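Local coordinates for CCR4-not transcription complex subunit 1 (PDB 6H3Z), which probably serves as an adaptor subunit of the CCR4-NOT complex, which shortens mRNA poly(A) tails in the cytoplasm and is thought to repress transcription in the nucleus, at residues E79-L93 and L106-Q120. Residues are numbered along the deposited sequence; the frame is centred on the assembly and turned at random.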
loop_
_atom_site.group_PDB
_atom_site.type_symbol
_atom_site.label_atom_id
_atom_site.label_comp_id
_atom_site.label_asym_id
_atom_site.label_seq_id
_atom_site.Cartn_x
_atom_site.Cartn_y
_atom_site.Cartn_z
ATOM N N GLU A 79 -7.857 14.623 -17.992
ATOM C CA GLU A 79 -7.861 13.685 -16.872
ATOM C C GLU A 79 -6.890 12.521 -17.104
ATOM O O GLU A 79 -6.287 12.028 -16.153
ATOM C CB GLU A 79 -9.271 13.071 -16.750
ATOM C CG GLU A 79 -10.265 13.810 -15.870
ATOM C CD GLU A 79 -11.421 12.967 -15.348
ATOM O OE1 GLU A 79 -11.836 12.010 -16.046
ATOM O OE2 GLU A 79 -11.917 13.270 -14.236
ATOM N N GLU A 80 -6.787 12.068 -18.375
ATOM C CA GLU A 80 -6.079 10.898 -18.912
ATOM C C GLU A 80 -4.680 10.651 -18.347
ATOM O O GLU A 80 -4.340 9.502 -18.040
ATOM C CB GLU A 80 -6.024 10.961 -20.452
ATOM C CG GLU A 80 -7.374 11.093 -21.150
ATOM C CD GLU A 80 -8.225 9.838 -21.259
ATOM O OE1 GLU A 80 -8.513 9.421 -22.407
ATOM O OE2 GLU A 80 -8.633 9.292 -20.204
ATOM N N PHE A 81 -3.887 11.722 -18.202
ATOM C CA PHE A 81 -2.525 11.637 -17.687
ATOM C C PHE A 81 -2.483 11.322 -16.211
ATOM O O PHE A 81 -1.738 10.423 -15.807
ATOM C CB PHE A 81 -1.743 12.898 -18.037
ATOM C CG PHE A 81 -1.731 13.094 -19.532
ATOM C CD1 PHE A 81 -0.972 12.260 -20.355
ATOM C CD2 PHE A 81 -2.543 14.051 -20.129
ATOM C CE1 PHE A 81 -0.990 12.410 -21.744
ATOM C CE2 PHE A 81 -2.557 14.207 -21.518
ATOM C CZ PHE A 81 -1.786 13.380 -22.317
ATOM N N ALA A 82 -3.317 12.012 -15.415
ATOM C CA ALA A 82 -3.433 11.768 -13.987
ATOM C C ALA A 82 -3.938 10.339 -13.770
ATOM O O ALA A 82 -3.355 9.624 -12.956
ATOM C CB ALA A 82 -4.380 12.771 -13.364
ATOM N N ILE A 83 -4.946 9.896 -14.570
ATOM C CA ILE A 83 -5.513 8.532 -14.546
ATOM C C ILE A 83 -4.417 7.477 -14.822
ATOM O O ILE A 83 -4.301 6.502 -14.078
ATOM C CB ILE A 83 -6.741 8.398 -15.502
ATOM C CG1 ILE A 83 -7.932 9.243 -15.008
ATOM C CG2 ILE A 83 -7.162 6.944 -15.655
ATOM C CD1 ILE A 83 -9.027 9.511 -16.022
ATOM N N TYR A 84 -3.585 7.718 -15.850
ATOM C CA TYR A 84 -2.478 6.837 -16.234
ATOM C C TYR A 84 -1.419 6.735 -15.145
ATOM O O TYR A 84 -0.980 5.617 -14.832
ATOM C CB TYR A 84 -1.826 7.307 -17.552
ATOM C CG TYR A 84 -0.625 6.481 -17.959
ATOM C CD1 TYR A 84 -0.782 5.210 -18.507
ATOM C CD2 TYR A 84 0.672 6.973 -17.808
ATOM C CE1 TYR A 84 0.318 4.438 -18.867
ATOM C CE2 TYR A 84 1.781 6.213 -18.175
ATOM C CZ TYR A 84 1.597 4.941 -18.695
ATOM O OH TYR A 84 2.668 4.157 -19.041
ATOM N N ALA A 85 -0.977 7.910 -14.609
ATOM C CA ALA A 85 0.038 8.008 -13.559
ATOM C C ALA A 85 -0.395 7.203 -12.334
ATOM O O ALA A 85 0.407 6.434 -11.808
ATOM C CB ALA A 85 0.276 9.459 -13.193
ATOM N N LEU A 86 -1.692 7.313 -11.950
ATOM C CA LEU A 86 -2.292 6.580 -10.837
ATOM C C LEU A 86 -2.312 5.068 -11.116
ATOM O O LEU A 86 -2.025 4.285 -10.205
ATOM C CB LEU A 86 -3.701 7.095 -10.498
ATOM C CG LEU A 86 -3.794 8.504 -9.933
ATOM C CD1 LEU A 86 -5.138 9.072 -10.156
ATOM C CD2 LEU A 86 -3.483 8.548 -8.475
ATOM N N GLN A 87 -2.591 4.653 -12.367
ATOM C CA GLN A 87 -2.564 3.229 -12.732
ATOM C C GLN A 87 -1.160 2.656 -12.522
ATOM O O GLN A 87 -1.013 1.606 -11.902
ATOM C CB GLN A 87 -3.000 3.016 -14.186
ATOM C CG GLN A 87 -4.501 3.038 -14.386
ATOM C CD GLN A 87 -4.884 3.088 -15.845
ATOM O OE1 GLN A 87 -4.037 3.080 -16.757
ATOM N NE2 GLN A 87 -6.186 3.138 -16.097
ATOM N N GLN A 88 -0.132 3.390 -12.995
ATOM C CA GLN A 88 1.270 2.996 -12.891
ATOM C C GLN A 88 1.748 2.904 -11.450
ATOM O O GLN A 88 2.337 1.887 -11.088
ATOM C CB GLN A 88 2.165 3.923 -13.726
ATOM C CG GLN A 88 1.799 4.028 -15.201
ATOM C CD GLN A 88 1.656 2.698 -15.896
ATOM O OE1 GLN A 88 0.540 2.168 -16.075
ATOM N NE2 GLN A 88 2.765 2.159 -16.337
ATOM N N ILE A 89 1.461 3.933 -10.622
ATOM C CA ILE A 89 1.834 3.980 -9.198
ATOM C C ILE A 89 1.211 2.798 -8.454
ATOM O O ILE A 89 1.913 2.089 -7.725
ATOM C CB ILE A 89 1.511 5.368 -8.539
ATOM C CG1 ILE A 89 2.381 6.476 -9.179
ATOM C CG2 ILE A 89 1.720 5.336 -7.005
ATOM C CD1 ILE A 89 1.743 7.805 -9.276
ATOM N N SER A 90 -0.102 2.569 -8.687
ATOM C CA SER A 90 -0.875 1.472 -8.112
ATOM C C SER A 90 -0.228 0.141 -8.503
ATOM O O SER A 90 0.125 -0.646 -7.619
ATOM C CB SER A 90 -2.318 1.533 -8.597
ATOM O OG SER A 90 -2.915 2.755 -8.203
ATOM N N GLN A 91 0.029 -0.051 -9.814
ATOM C CA GLN A 91 0.672 -1.244 -10.333
ATOM C C GLN A 91 2.037 -1.506 -9.681
ATOM O O GLN A 91 2.378 -2.659 -9.418
ATOM C CB GLN A 91 0.746 -1.207 -11.870
ATOM C CG GLN A 91 -0.578 -1.563 -12.595
ATOM C CD GLN A 91 -1.432 -2.690 -11.985
ATOM O OE1 GLN A 91 -0.948 -3.806 -11.668
ATOM N NE2 GLN A 91 -2.744 -2.434 -11.849
ATOM N N LEU A 92 2.782 -0.432 -9.354
ATOM C CA LEU A 92 4.089 -0.532 -8.697
ATOM C C LEU A 92 3.928 -0.995 -7.252
ATOM O O LEU A 92 4.678 -1.860 -6.809
ATOM C CB LEU A 92 4.872 0.800 -8.783
ATOM C CG LEU A 92 6.346 0.757 -8.404
ATOM C CD1 LEU A 92 7.040 -0.401 -9.038
ATOM C CD2 LEU A 92 7.040 2.030 -8.776
ATOM N N LEU A 93 2.931 -0.439 -6.536
ATOM C CA LEU A 93 2.641 -0.771 -5.141
ATOM C C LEU A 93 2.273 -2.232 -5.005
ATOM O O LEU A 93 2.744 -2.882 -4.076
ATOM C CB LEU A 93 1.546 0.148 -4.557
ATOM C CG LEU A 93 1.971 1.606 -4.274
ATOM C CD1 LEU A 93 0.776 2.495 -4.072
ATOM C CD2 LEU A 93 2.890 1.700 -3.069
ATOM N N LEU A 106 5.727 6.647 -3.062
ATOM C CA LEU A 106 4.691 6.207 -3.988
ATOM C C LEU A 106 3.288 6.526 -3.458
ATOM O O LEU A 106 2.490 7.101 -4.197
ATOM C CB LEU A 106 4.828 4.710 -4.297
ATOM C CG LEU A 106 5.959 4.297 -5.247
ATOM C CD1 LEU A 106 6.137 2.803 -5.227
ATOM C CD2 LEU A 106 5.704 4.782 -6.672
ATOM N N VAL A 107 3.001 6.207 -2.167
ATOM C CA VAL A 107 1.702 6.496 -1.539
ATOM C C VAL A 107 1.483 8.023 -1.487
ATOM O O VAL A 107 0.348 8.485 -1.656
ATOM C CB VAL A 107 1.505 5.806 -0.162
ATOM C CG1 VAL A 107 0.161 6.172 0.465
ATOM C CG2 VAL A 107 1.633 4.293 -0.272
ATOM N N HIS A 108 2.582 8.799 -1.321
ATOM C CA HIS A 108 2.529 10.256 -1.286
ATOM C C HIS A 108 2.142 10.829 -2.625
ATOM O O HIS A 108 1.299 11.727 -2.686
ATOM C CB HIS A 108 3.853 10.855 -0.823
ATOM C CG HIS A 108 3.979 12.315 -1.139
ATOM N ND1 HIS A 108 3.342 13.288 -0.399
ATOM C CD2 HIS A 108 4.610 12.899 -2.184
ATOM C CE1 HIS A 108 3.638 14.432 -0.991
ATOM N NE2 HIS A 108 4.425 14.250 -2.051
ATOM N N VAL A 109 2.794 10.354 -3.690
ATOM C CA VAL A 109 2.542 10.829 -5.044
ATOM C C VAL A 109 1.115 10.477 -5.449
ATOM O O VAL A 109 0.418 11.334 -5.984
ATOM C CB VAL A 109 3.620 10.326 -6.049
ATOM C CG1 VAL A 109 3.260 10.694 -7.473
ATOM C CG2 VAL A 109 4.999 10.875 -5.705
ATOM N N LEU A 110 0.670 9.246 -5.127
ATOM C CA LEU A 110 -0.668 8.729 -5.433
ATOM C C LEU A 110 -1.735 9.607 -4.805
ATOM O O LEU A 110 -2.612 10.087 -5.513
ATOM C CB LEU A 110 -0.816 7.272 -4.964
ATOM C CG LEU A 110 -2.116 6.567 -5.330
ATOM C CD1 LEU A 110 -1.963 5.753 -6.599
ATOM C CD2 LEU A 110 -2.514 5.630 -4.247
ATOM N N GLU A 111 -1.622 9.870 -3.504
ATOM C CA GLU A 111 -2.580 10.696 -2.773
ATOM C C GLU A 111 -2.688 12.151 -3.293
ATOM O O GLU A 111 -3.771 12.733 -3.237
ATOM C CB GLU A 111 -2.295 10.660 -1.267
ATOM C CG GLU A 111 -2.662 9.350 -0.591
ATOM C CD GLU A 111 -4.090 8.879 -0.793
ATOM O OE1 GLU A 111 -5.020 9.444 -0.169
ATOM O OE2 GLU A 111 -4.272 7.934 -1.593
ATOM N N THR A 112 -1.584 12.708 -3.818
ATOM C CA THR A 112 -1.503 14.047 -4.388
ATOM C C THR A 112 -2.244 14.097 -5.730
ATOM O O THR A 112 -3.061 14.994 -5.943
ATOM C CB THR A 112 -0.022 14.443 -4.542
ATOM O OG1 THR A 112 0.622 14.317 -3.276
ATOM C CG2 THR A 112 0.176 15.860 -5.092
ATOM N N ILE A 113 -1.952 13.135 -6.625
ATOM C CA ILE A 113 -2.562 13.031 -7.953
ATOM C C ILE A 113 -4.077 12.744 -7.817
ATOM O O ILE A 113 -4.856 13.289 -8.597
ATOM C CB ILE A 113 -1.783 12.042 -8.876
ATOM C CG1 ILE A 113 -0.342 12.560 -9.093
ATOM C CG2 ILE A 113 -2.470 11.860 -10.227
ATOM C CD1 ILE A 113 0.620 11.611 -9.740
ATOM N N ARG A 114 -4.502 11.985 -6.778
ATOM C CA ARG A 114 -5.919 11.721 -6.524
ATOM C C ARG A 114 -6.638 13.037 -6.182
ATOM O O ARG A 114 -7.779 13.249 -6.598
ATOM C CB ARG A 114 -6.071 10.758 -5.359
ATOM C CG ARG A 114 -5.737 9.331 -5.673
ATOM C CD ARG A 114 -5.895 8.516 -4.414
ATOM N NE ARG A 114 -7.294 8.154 -4.196
ATOM C CZ ARG A 114 -7.749 7.525 -3.124
ATOM N NH1 ARG A 114 -6.928 7.214 -2.132
ATOM N NH2 ARG A 114 -9.034 7.212 -3.028
ATOM N N LYS A 115 -5.962 13.913 -5.413
ATOM C CA LYS A 115 -6.475 15.221 -5.021
ATOM C C LYS A 115 -6.475 16.159 -6.238
ATOM O O LYS A 115 -7.471 16.854 -6.451
ATOM C CB LYS A 115 -5.667 15.820 -3.851
ATOM C CG LYS A 115 -5.879 15.107 -2.525
ATOM C CD LYS A 115 -5.135 15.772 -1.390
ATOM C CE LYS A 115 -5.095 14.910 -0.152
ATOM N NZ LYS A 115 -6.310 15.105 0.703
ATOM N N ILE A 116 -5.385 16.163 -7.039
ATOM C CA ILE A 116 -5.279 16.985 -8.244
ATOM C C ILE A 116 -6.423 16.643 -9.239
ATOM O O ILE A 116 -7.096 17.558 -9.742
ATOM C CB ILE A 116 -3.857 16.879 -8.908
ATOM C CG1 ILE A 116 -2.747 17.412 -7.981
ATOM C CG2 ILE A 116 -3.812 17.640 -10.232
ATOM C CD1 ILE A 116 -1.314 17.069 -8.407
ATOM N N ALA A 117 -6.660 15.321 -9.459
ATOM C CA ALA A 117 -7.595 14.724 -10.427
ATOM C C ALA A 117 -9.096 14.761 -10.068
ATOM O O ALA A 117 -9.935 14.324 -10.863
ATOM C CB ALA A 117 -7.178 13.292 -10.721
ATOM N N GLY A 118 -9.437 15.279 -8.906
ATOM C CA GLY A 118 -10.839 15.365 -8.523
ATOM C C GLY A 118 -11.361 14.099 -7.885
ATOM O O GLY A 118 -10.638 13.106 -7.813
ATOM N N PRO A 119 -12.626 14.106 -7.408
ATOM C CA PRO A 119 -13.137 12.937 -6.659
ATOM C C PRO A 119 -13.637 11.751 -7.474
ATOM O O PRO A 119 -13.776 10.667 -6.904
ATOM C CB PRO A 119 -14.260 13.518 -5.797
ATOM C CG PRO A 119 -14.401 14.989 -6.201
ATOM C CD PRO A 119 -13.589 15.227 -7.411
ATOM N N GLN A 120 -13.931 11.944 -8.776
ATOM C CA GLN A 120 -14.414 10.872 -9.654
ATOM C C GLN A 120 -13.276 9.904 -9.817
ATOM O O GLN A 120 -13.425 8.722 -9.485
ATOM C CB GLN A 120 -14.870 11.384 -11.036
ATOM C CG GLN A 120 -14.916 12.907 -11.228
ATOM C CD GLN A 120 -15.970 13.605 -10.388
ATOM O OE1 GLN A 120 -17.053 13.072 -10.102
ATOM N NE2 GLN A 120 -15.691 14.844 -10.012
#
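Ile89 of helix 80-93 and Ile113 of helix 100-116 interlock as reciprocal knobs into holes, joining two neighbouring antiparallel helices of this all-helical MIF4G-like domain of NOT1. The short segment axes pass 9.8 Å apart with 156° between their directions, and no hydrogen bond spans the interface. Ile89 enters among Leu106, Val109, Leu110 and Ile113; Ile113 enters among Ala82, Ala85, Leu86 and Ile89. The two branches of Ile89 part company: CD1 crosses Val109 at about a right angle, 3.7 Å from its CG1, whereas CG2, lying opposite the backbone N, rests against Leu106 O and Leu110 CD1. Ile113 likewise divides its contacts: its CD1 touches Ile89 CD1 and Ala85 CB while CG2 meets Leu86 CG at 3.6 Å. Leu86 and Ile113 slide past each other in opposite directions. Beyond them, Leu86 CD2 packs 3.7 Å from both Leu110 CD1 and Arg114 CG, perpendicular to the arginine side chain; Leu86 also touches Val121 and Val125 of helix 118-129. With an alanine at Leu86, a gap would probably open beside Ile113 CG2 and Leu110 CD1, and Arg114 CG would lose one apolar neighbour. Near the end of helix 80-93, Leu92 CD2 meets both methyls of Leu106 at a steep crossing; Leu93 and Leu106 slide past each other in opposite senses, Leu93 CD2 coming 3.8 Å from Leu106 CB. At the opposite end the methyls of Ala82 and Ala117 meet, their CB atoms 3.9 Å apart. Arg114 bends at chi3 (82°), and its NH1 meets the syn lone pair of Glu111 OE2 nearly in the guanidinium plane; Asp150 supplies a second carboxylate. Ser90 OG touches Leu110 CD1 and donates to Leu86 O at 2.7 Å, on the opposite face of that carbonyl from Ser90 N.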